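Ribonucleoside-diphosphate reductase, alpha chain (Actinobacillus ureae ATCC 25976, PDB 6DQX) probably catalyses the reduction of ribonucleoside diphosphates to deoxyribonucleoside diphosphates as the catalytic subunit of a class Id ribonucleotide reductase. Local coordinates at residues M208-E220 with T243-N255. Residues are numbered along the deposited sequence; the frame is centred on the assembly and turned at random.
With EDO (1,2-ethanediol), chain G.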
ATOM      1  N   MET A 208      -1.916  -3.254  13.331  1.00 21.06           N
ATOM      2  CA  MET A 208      -0.793  -2.401  13.679  1.00 21.42           C
ATOM      3  C   MET A 208      -0.950  -1.892  15.100  1.00 21.80           C
ATOM      4  O   MET A 208      -2.077  -1.772  15.636  1.00 19.10           O
ATOM      5  CB  MET A 208      -0.617  -1.248  12.697  1.00 21.96           C
ATOM      6  CG  MET A 208      -1.719  -0.223  12.663  1.00 22.68           C
ATOM      7  SD  MET A 208      -1.288   1.172  11.617  1.00 22.53           S
ATOM      8  CE  MET A 208      -0.648   2.334  12.802  1.00 22.20           C
ATOM      9  N   TYR A 209       0.193  -1.637  15.726  1.00 19.42           N
ATOM     10  CA  TYR A 209       0.217  -0.979  17.033  1.00 20.85           C
ATOM     11  C   TYR A 209       0.380   0.521  16.862  1.00 18.30           C
ATOM     12  O   TYR A 209       0.633   1.019  15.753  1.00 18.09           O
ATOM     13  CB  TYR A 209       1.373  -1.529  17.870  1.00 23.75           C
ATOM     14  CG  TYR A 209       1.305  -3.012  18.056  1.00 28.91           C
ATOM     15  CD1 TYR A 209       0.260  -3.589  18.786  1.00 33.28           C
ATOM     16  CD2 TYR A 209       2.272  -3.849  17.498  1.00 33.53           C
ATOM     17  CE1 TYR A 209       0.180  -4.965  18.955  1.00 37.60           C
ATOM     18  CE2 TYR A 209       2.208  -5.234  17.660  1.00 37.19           C
ATOM     19  CZ  TYR A 209       1.161  -5.783  18.388  1.00 38.72           C
ATOM     20  OH  TYR A 209       1.092  -7.150  18.539  1.00 44.70           O
ATOM     21  N   TYR A 210       0.217   1.262  17.950  1.00 16.36           N
ATOM     22  CA  TYR A 210       0.496   2.678  17.944  1.00 15.62           C
ATOM     23  C   TYR A 210       0.992   3.212  19.268  1.00 15.55           C
ATOM     24  O   TYR A 210       0.787   2.611  20.323  1.00 14.81           O
ATOM     25  CB  TYR A 210      -0.683   3.546  17.440  1.00 15.68           C
ATOM     26  CG  TYR A 210      -1.863   3.712  18.404  1.00 14.90           C
ATOM     27  CD1 TYR A 210      -2.599   2.618  18.831  1.00 16.32           C
ATOM     28  CD2 TYR A 210      -2.204   4.956  18.886  1.00 15.16           C
ATOM     29  CE1 TYR A 210      -3.661   2.764  19.722  1.00 16.45           C
ATOM     30  CE2 TYR A 210      -3.256   5.126  19.764  1.00 15.90           C
ATOM     31  CZ  TYR A 210      -3.983   4.028  20.162  1.00 15.88           C
ATOM     32  OH  TYR A 210      -4.991   4.241  21.038  1.00 18.11           O
ATOM     33  N   GLY A 211       1.659   4.354  19.145  1.00 14.58           N
ATOM     34  CA  GLY A 211       2.149   5.137  20.243  1.00 15.05           C
ATOM     35  C   GLY A 211       1.706   6.568  20.118  1.00 15.09           C
ATOM     36  O   GLY A 211       1.471   7.079  19.009  1.00 15.69           O
ATOM     37  N   VAL A 212       1.614   7.229  21.262  1.00 14.11           N
ATOM     38  CA  VAL A 212       1.216   8.618  21.339  1.00 14.16           C
ATOM     39  C   VAL A 212       2.353   9.462  21.895  1.00 15.69           C
ATOM     40  O   VAL A 212       2.922   9.155  22.967  1.00 14.79           O
ATOM     41  CB  VAL A 212      -0.061   8.782  22.178  1.00 14.30           C
ATOM     42  CG1 VAL A 212      -0.372  10.262  22.369  1.00 15.14           C
ATOM     43  CG2 VAL A 212      -1.227   8.077  21.480  1.00 15.00           C
ATOM     44  N   CYS A 213       2.697  10.503  21.160  1.00 15.83           N
ATOM     45  CA  CYS A 213       3.767  11.408  21.559  1.00 16.36           C
ATOM     46  C   CYS A 213       3.232  12.539  22.418  1.00 17.34           C
ATOM     47  O   CYS A 213       2.413  13.336  21.975  1.00 17.36           O
ATOM     48  CB  CYS A 213       4.533  11.933  20.338  1.00 16.63           C
ATOM     49  SG  CYS A 213       4.818  10.675  19.086  1.00 17.81           S
ATOM     50  N   VAL A 214       3.703  12.598  23.664  1.00 16.44           N
ATOM     51  CA  VAL A 214       3.147  13.478  24.685  1.00 17.02           C
ATOM     52  C   VAL A 214       4.221  14.404  25.223  1.00 18.12           C
ATOM     53  O   VAL A 214       5.218  13.917  25.797  1.00 18.40           O
ATOM     54  CB  VAL A 214       2.612  12.641  25.879  1.00 17.28           C
ATOM     55  CG1 VAL A 214       1.995  13.556  26.934  1.00 17.77           C
ATOM     56  CG2 VAL A 214       1.620  11.604  25.404  1.00 17.50           C
ATOM     57  N   GLY A 215       4.028  15.712  25.033  1.00 18.20           N
ATOM     58  CA  GLY A 215       4.974  16.743  25.435  1.00 19.28           C
ATOM     59  C   GLY A 215       4.834  17.186  26.887  1.00 19.67           C
ATOM     60  O   GLY A 215       3.794  16.987  27.525  1.00 20.40           O
ATOM     61  N   HIS A 216       5.890  17.811  27.392  1.00 19.67           N
ATOM     62  CA  HIS A 216       5.932  18.325  28.757  1.00 21.83           C
ATOM     63  C   HIS A 216       4.870  19.420  28.969  1.00 20.87           C
ATOM     64  O   HIS A 216       4.046  19.307  29.872  1.00 22.15           O
ATOM     65  CB  HIS A 216       7.337  18.884  29.059  1.00 23.13           C
ATOM     66  CG  HIS A 216       7.464  19.529  30.409  1.00 25.18           C
ATOM     67  ND1 HIS A 216       7.534  18.804  31.578  1.00 26.81           N
ATOM     68  CD2 HIS A 216       7.537  20.835  30.767  1.00 26.80           C
ATOM     69  CE1 HIS A 216       7.644  19.637  32.602  1.00 26.60           C
ATOM     70  NE2 HIS A 216       7.646  20.873  32.137  1.00 26.11           N
ATOM     71  N   ASP A 217       4.864  20.428  28.101  1.00 22.54           N
ATOM     72  CA  ASP A 217       3.935  21.571  28.247  1.00 24.50           C
ATOM     73  C   ASP A 217       2.465  21.122  28.172  1.00 24.97           C
ATOM     74  O   ASP A 217       1.638  21.614  28.931  1.00 23.78           O
ATOM     75  CB  ASP A 217       4.224  22.666  27.210  1.00 25.09           C
ATOM     76  CG  ASP A 217       5.533  23.373  27.445  1.00 28.11           C
ATOM     77  OD1 ASP A 217       6.047  23.351  28.583  1.00 27.84           O
ATOM     78  OD2 ASP A 217       6.057  23.986  26.485  1.00 29.31           O
ATOM     79  N   TRP A 218       2.158  20.173  27.280  1.00 24.51           N
ATOM     80  CA  TRP A 218       0.822  19.581  27.181  1.00 24.73           C
ATOM     81  C   TRP A 218       0.401  18.948  28.510  1.00 25.82           C
ATOM     82  O   TRP A 218      -0.711  19.200  29.014  1.00 25.73           O
ATOM     83  CB  TRP A 218       0.740  18.541  26.038  1.00 23.89           C
ATOM     84  CG  TRP A 218      -0.668  18.139  25.708  1.00 23.36           C
ATOM     85  CD1 TRP A 218      -1.442  18.662  24.725  1.00 24.02           C
ATOM     86  CD2 TRP A 218      -1.466  17.151  26.365  1.00 22.53           C
ATOM     87  NE1 TRP A 218      -2.676  18.071  24.728  1.00 25.00           N
ATOM     88  CE2 TRP A 218      -2.719  17.139  25.730  1.00 24.59           C
ATOM     89  CE3 TRP A 218      -1.246  16.279  27.439  1.00 22.96           C
ATOM     90  CZ2 TRP A 218      -3.751  16.283  26.123  1.00 24.49           C
ATOM     91  CZ3 TRP A 218      -2.264  15.436  27.836  1.00 23.25           C
ATOM     92  CH2 TRP A 218      -3.509  15.438  27.170  1.00 25.02           C
ATOM     93  N   LEU A 219       1.273  18.116  29.077  1.00 24.06           N
ATOM     94  CA  LEU A 219       0.989  17.498  30.371  1.00 25.43           C
ATOM     95  C   LEU A 219       0.889  18.499  31.509  1.00 24.45           C
ATOM     96  O   LEU A 219       0.060  18.293  32.398  1.00 25.49           O
ATOM     97  CB  LEU A 219       2.015  16.431  30.744  1.00 25.52           C
ATOM     98  CG  LEU A 219       1.835  15.066  30.123  1.00 26.45           C
ATOM     99  CD1 LEU A 219       3.103  14.262  30.413  1.00 27.77           C
ATOM    100  CD2 LEU A 219       0.601  14.342  30.635  1.00 26.78           C
ATOM    101  N   GLU A 220       1.700  19.557  31.501  1.00 25.82           N
ATOM    102  CA  GLU A 220       1.575  20.604  32.541  1.00 29.85           C
ATOM    103  C   GLU A 220       0.243  21.372  32.446  1.00 30.32           C
ATOM    104  O   GLU A 220      -0.343  21.737  33.473  1.00 30.39           O
ATOM    105  CB  GLU A 220       2.750  21.580  32.513  1.00 33.28           C
ATOM    106  CG  GLU A 220       4.069  20.977  33.011  1.00 36.50           C
ATOM    107  CD  GLU A 220       4.026  20.532  34.470  1.00 39.20           C
ATOM    108  OE1 GLU A 220       3.471  21.275  35.315  1.00 38.89           O
ATOM    109  OE2 GLU A 220       4.538  19.429  34.770  1.00 39.65           O
ATOM    110  N   THR A 243      -6.386  -2.370  26.561  1.00 33.86           N
ATOM    111  CA  THR A 243      -5.598  -3.022  25.494  1.00 34.04           C
ATOM    112  C   THR A 243      -4.093  -3.220  25.750  1.00 32.60           C
ATOM    113  O   THR A 243      -3.443  -4.010  25.059  1.00 29.93           O
ATOM    114  CB  THR A 243      -5.754  -2.246  24.165  1.00 34.73           C
ATOM    115  OG1 THR A 243      -5.199  -0.928  24.279  1.00 36.01           O
ATOM    116  CG2 THR A 243      -7.231  -2.133  23.786  1.00 35.84           C
ATOM    117  N   GLY A 244      -3.547  -2.515  26.740  1.00 29.31           N
ATOM    118  CA  GLY A 244      -2.105  -2.453  26.944  1.00 28.75           C
ATOM    119  C   GLY A 244      -1.472  -1.255  26.253  1.00 26.62           C
ATOM    120  O   GLY A 244      -0.412  -0.802  26.672  1.00 24.42           O
ATOM    121  N   ILE A 245      -2.131  -0.731  25.217  1.00 24.85           N
ATOM    122  CA  ILE A 245      -1.603   0.337  24.385  1.00 24.90           C
ATOM    123  C   ILE A 245      -2.617   1.492  24.380  1.00 23.26           C
ATOM    124  O   ILE A 245      -3.761   1.308  24.856  1.00 24.83           O
ATOM    125  CB  ILE A 245      -1.259  -0.213  22.977  1.00 25.44           C
ATOM    126  CG1 ILE A 245      -2.533  -0.505  22.154  1.00 26.79           C
ATOM    127  CG2 ILE A 245      -0.366  -1.435  23.093  1.00 25.60           C
ATOM    128  CD1 ILE A 245      -2.288  -0.460  20.668  1.00 27.21           C
ATOM    129  N   PRO A 246      -2.275   2.669  23.853  1.00 20.45           N
ATOM    130  CA  PRO A 246      -1.028   2.977  23.112  1.00 19.96           C
ATOM    131  C   PRO A 246       0.246   2.935  23.942  1.00 19.11           C
ATOM    132  O   PRO A 246       0.208   3.154  25.138  1.00 18.52           O
ATOM    133  CB  PRO A 246      -1.250   4.425  22.663  1.00 20.28           C
ATOM    134  CG  PRO A 246      -2.214   4.998  23.654  1.00 20.66           C
ATOM    135  CD  PRO A 246      -3.111   3.866  24.039  1.00 20.75           C
ATOM    136  N   TYR A 247       1.369   2.760  23.265  1.00 18.77           N
ATOM    137  CA  TYR A 247       2.676   3.141  23.836  1.00 16.98           C
ATOM    138  C   TYR A 247       2.718   4.643  24.122  1.00 16.01           C
ATOM    139  O   TYR A 247       2.019   5.446  23.489  1.00 15.15           O
ATOM    140  CB  TYR A 247       3.828   2.775  22.861  1.00 17.22           C
ATOM    141  CG  TYR A 247       3.730   1.389  22.254  1.00 17.67           C
ATOM    142  CD1 TYR A 247       3.209   0.335  22.978  1.00 18.93           C
ATOM    143  CD2 TYR A 247       4.184   1.132  20.953  1.00 19.98           C
ATOM    144  CE1 TYR A 247       3.127  -0.932  22.452  1.00 20.41           C
ATOM    145  CE2 TYR A 247       4.099  -0.149  20.412  1.00 20.42           C
ATOM    146  CZ  TYR A 247       3.559  -1.167  21.169  1.00 21.52           C
ATOM    147  OH  TYR A 247       3.448  -2.465  20.678  1.00 28.40           O
ATOM    148  N   LEU A 248       3.519   5.038  25.110  1.00 15.47           N
ATOM    149  CA  LEU A 248       3.750   6.434  25.398  1.00 15.26           C
ATOM    150  C   LEU A 248       5.159   6.814  24.978  1.00 14.59           C
ATOM    151  O   LEU A 248       6.108   6.107  25.296  1.00 13.88           O
ATOM    152  CB  LEU A 248       3.554   6.692  26.878  1.00 16.44           C
ATOM    153  CG  LEU A 248       2.108   6.439  27.336  1.00 17.84           C
ATOM    154  CD1 LEU A 248       2.041   6.477  28.850  1.00 18.66           C
ATOM    155  CD2 LEU A 248       1.175   7.472  26.724  1.00 19.86           C
ATOM    156  N   PHE A 249       5.272   7.923  24.255  1.00 13.63           N
ATOM    157  CA  PHE A 249       6.572   8.478  23.849  1.00 13.30           C
ATOM    158  C   PHE A 249       6.628   9.874  24.431  1.00 13.72           C
ATOM    159  O   PHE A 249       5.901  10.790  24.002  1.00 12.55           O
ATOM    160  CB  PHE A 249       6.710   8.435  22.330  1.00 13.14           C
ATOM    161  CG  PHE A 249       7.960   9.077  21.803  1.00 13.40           C
ATOM    162  CD1 PHE A 249       9.196   8.479  21.976  1.00 13.85           C
ATOM    163  CD2 PHE A 249       7.902  10.271  21.114  1.00 13.78           C
ATOM    164  CE1 PHE A 249      10.350   9.075  21.469  1.00 13.71           C
ATOM    165  CE2 PHE A 249       9.045  10.871  20.610  1.00 14.02           C
ATOM    166  CZ  PHE A 249      10.271  10.275  20.801  1.00 13.64           C
ATOM    167  N   PHE A 250       7.436  10.039  25.480  1.00 13.18           N
ATOM    168  CA  PHE A 250       7.618  11.357  26.099  1.00 13.20           C
ATOM    169  C   PHE A 250       8.651  12.148  25.329  1.00 13.79           C
ATOM    170  O   PHE A 250       9.835  12.131  25.618  1.00 13.56           O
ATOM    171  CB  PHE A 250       7.982  11.200  27.576  1.00 13.83           C
ATOM    172  CG  PHE A 250       6.896  10.567  28.375  1.00 15.00           C
ATOM    173  CD1 PHE A 250       5.642  11.169  28.429  1.00 16.17           C
ATOM    174  CD2 PHE A 250       7.095   9.368  29.044  1.00 16.12           C
ATOM    175  CE1 PHE A 250       4.618  10.584  29.160  1.00 16.98           C
ATOM    176  CE2 PHE A 250       6.063   8.782  29.773  1.00 16.51           C
ATOM    177  CZ  PHE A 250       4.837   9.401  29.830  1.00 17.22           C
ATOM    178  N   LYS A 251       8.155  12.877  24.331  1.00 14.88           N
ATOM    179  CA  LYS A 251       9.002  13.407  23.278  1.00 14.90           C
ATOM    180  C   LYS A 251       9.987  14.448  23.769  1.00 15.34           C
ATOM    181  O   LYS A 251      11.089  14.589  23.222  1.00 16.08           O
ATOM    182  CB  LYS A 251       8.141  13.947  22.118  1.00 15.72           C
ATOM    183  CG  LYS A 251       7.126  15.024  22.497  1.00 16.76           C
ATOM    184  CD  LYS A 251       6.326  15.436  21.262  1.00 16.81           C
ATOM    185  CE  LYS A 251       5.049  16.160  21.626  1.00 18.17           C
ATOM    186  NZ  LYS A 251       4.379  16.717  20.405  1.00 18.99           N
ATOM    187  N   ASP A 252       9.620  15.198  24.798  1.00 16.02           N
ATOM    188  CA  ASP A 252      10.528  16.207  25.305  1.00 17.08           C
ATOM    189  C   ASP A 252      11.672  15.574  26.136  1.00 16.04           C
ATOM    190  O   ASP A 252      12.818  16.024  26.034  1.00 15.47           O
ATOM    191  CB  ASP A 252       9.755  17.305  26.035  1.00 19.21           C
ATOM    192  CG  ASP A 252       8.880  18.133  25.073  1.00 21.99           C
ATOM    193  OD1 ASP A 252       9.321  18.458  23.933  1.00 21.49           O
ATOM    194  OD2 ASP A 252       7.739  18.453  25.459  1.00 24.47           O
ATOM    195  N   ASN A 253      11.381  14.484  26.848  1.00 14.16           N
ATOM    196  CA  ASN A 253      12.429  13.701  27.517  1.00 14.66           C
ATOM    197  C   ASN A 253      13.351  13.029  26.489  1.00 14.70           C
ATOM    198  O   ASN A 253      14.586  13.061  26.645  1.00 13.34           O
ATOM    199  CB  ASN A 253      11.848  12.666  28.471  1.00 14.88           C
ATOM    200  CG  ASN A 253      11.117  13.291  29.656  1.00 15.52           C
ATOM    201  OD1 ASN A 253      11.291  14.477  29.965  1.00 15.56           O
ATOM    202  ND2 ASN A 253      10.243  12.502  30.298  1.00 15.53           N
ATOM    203  N   ALA A 254      12.754  12.461  25.423  1.00 13.07           N
ATOM    204  CA  ALA A 254      13.549  11.834  24.369  1.00 13.40           C
ATOM    205  C   ALA A 254      14.498  12.843  23.731  1.00 13.28           C
ATOM    206  O   ALA A 254      15.678  12.556  23.537  1.00 13.86           O
ATOM    207  CB  ALA A 254      12.642  11.217  23.322  1.00 13.47           C
ATOM    208  N   ASN A 255      13.997  14.041  23.406  1.00 13.05           N
ATOM    209  CA  ASN A 255      14.847  15.004  22.735  1.00 13.67           C
ATOM    210  C   ASN A 255      15.858  15.663  23.670  1.00 14.61           C
ATOM    211  O   ASN A 255      16.997  15.939  23.255  1.00 13.65           O
ATOM    212  CB  ASN A 255      13.999  15.977  21.932  1.00 13.41           C
ATOM    213  CG  ASN A 255      13.532  15.334  20.633  1.00 13.08           C
ATOM    214  OD1 ASN A 255      14.320  15.188  19.708  1.00 12.91           O
ATOM    215  ND2 ASN A 255      12.298  14.871  20.597  1.00 12.57           N
TER
HETATM  216  C1  EDO G 606      -5.296  19.001  22.698  1.00 32.87           C
HETATM  217  O1  EDO G 606      -4.187  19.901  22.740  1.00 29.39           O
HETATM  218  C2  EDO G 606      -4.901  17.900  21.725  1.00 34.49           C
HETATM  219  O2  EDO G 606      -5.847  16.907  21.291  1.00 34.08           O
HETATM  220  O   HOH W   1       7.691  14.610  26.850  1.00 17.68           O
HETATM  221  O   HOH W   2       6.772  20.781  25.895  1.00 23.34           O
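Asp252, on the first turn of helix 251-256, grips His216 at the start of helix 216-223. Its OD2 accepts the backbone N-H of His216 at 2.8 Å, through the lone pair directed away from OD1. A water donates to the same oxygen and accepts from Asp217 N. Two N-H groups at the start of helix 216-223 are thus tied to one carboxylate, directly and through water. The partial positive charge of that helix end probably stabilises the carboxylate. At the other end of the contact, Pro246 follows a cis peptide bond. Its CB lies over one face of the Tyr210 ring, a CH-pi contact with CB 3.8 Å from the ring centroid. Tyr210 turns its ring to this place with CG between its backbone N and carbonyl carbon (chi1 74°). Ile245 CD1 meets the same ring at CD1 and CE1. Between the two ends, strands 209-213 and 247-249 pair in parallel, joined by a right-handed crossover that runs through helices 216-223 and 227-243. This is a beta-alpha-beta unit of the ribonucleotide reductase barrel. Tyr247 N donates to Tyr210 O, and Tyr247 O accepts from Val212 N. Phe249 continues the ladder with Val212 O and Val214 N. Tyr247 OH sits over a face of the Tyr209 ring, 3.4 Å from CG. Cys213 SG approaches the Phe249 ring obliquely, 3.7 Å from CD2. The extended chain of Lys251 runs past Gly215, with CE 3.6 Å from Gly215 N. Lys251 NZ forms salt bridges with Glu188 and Asp186.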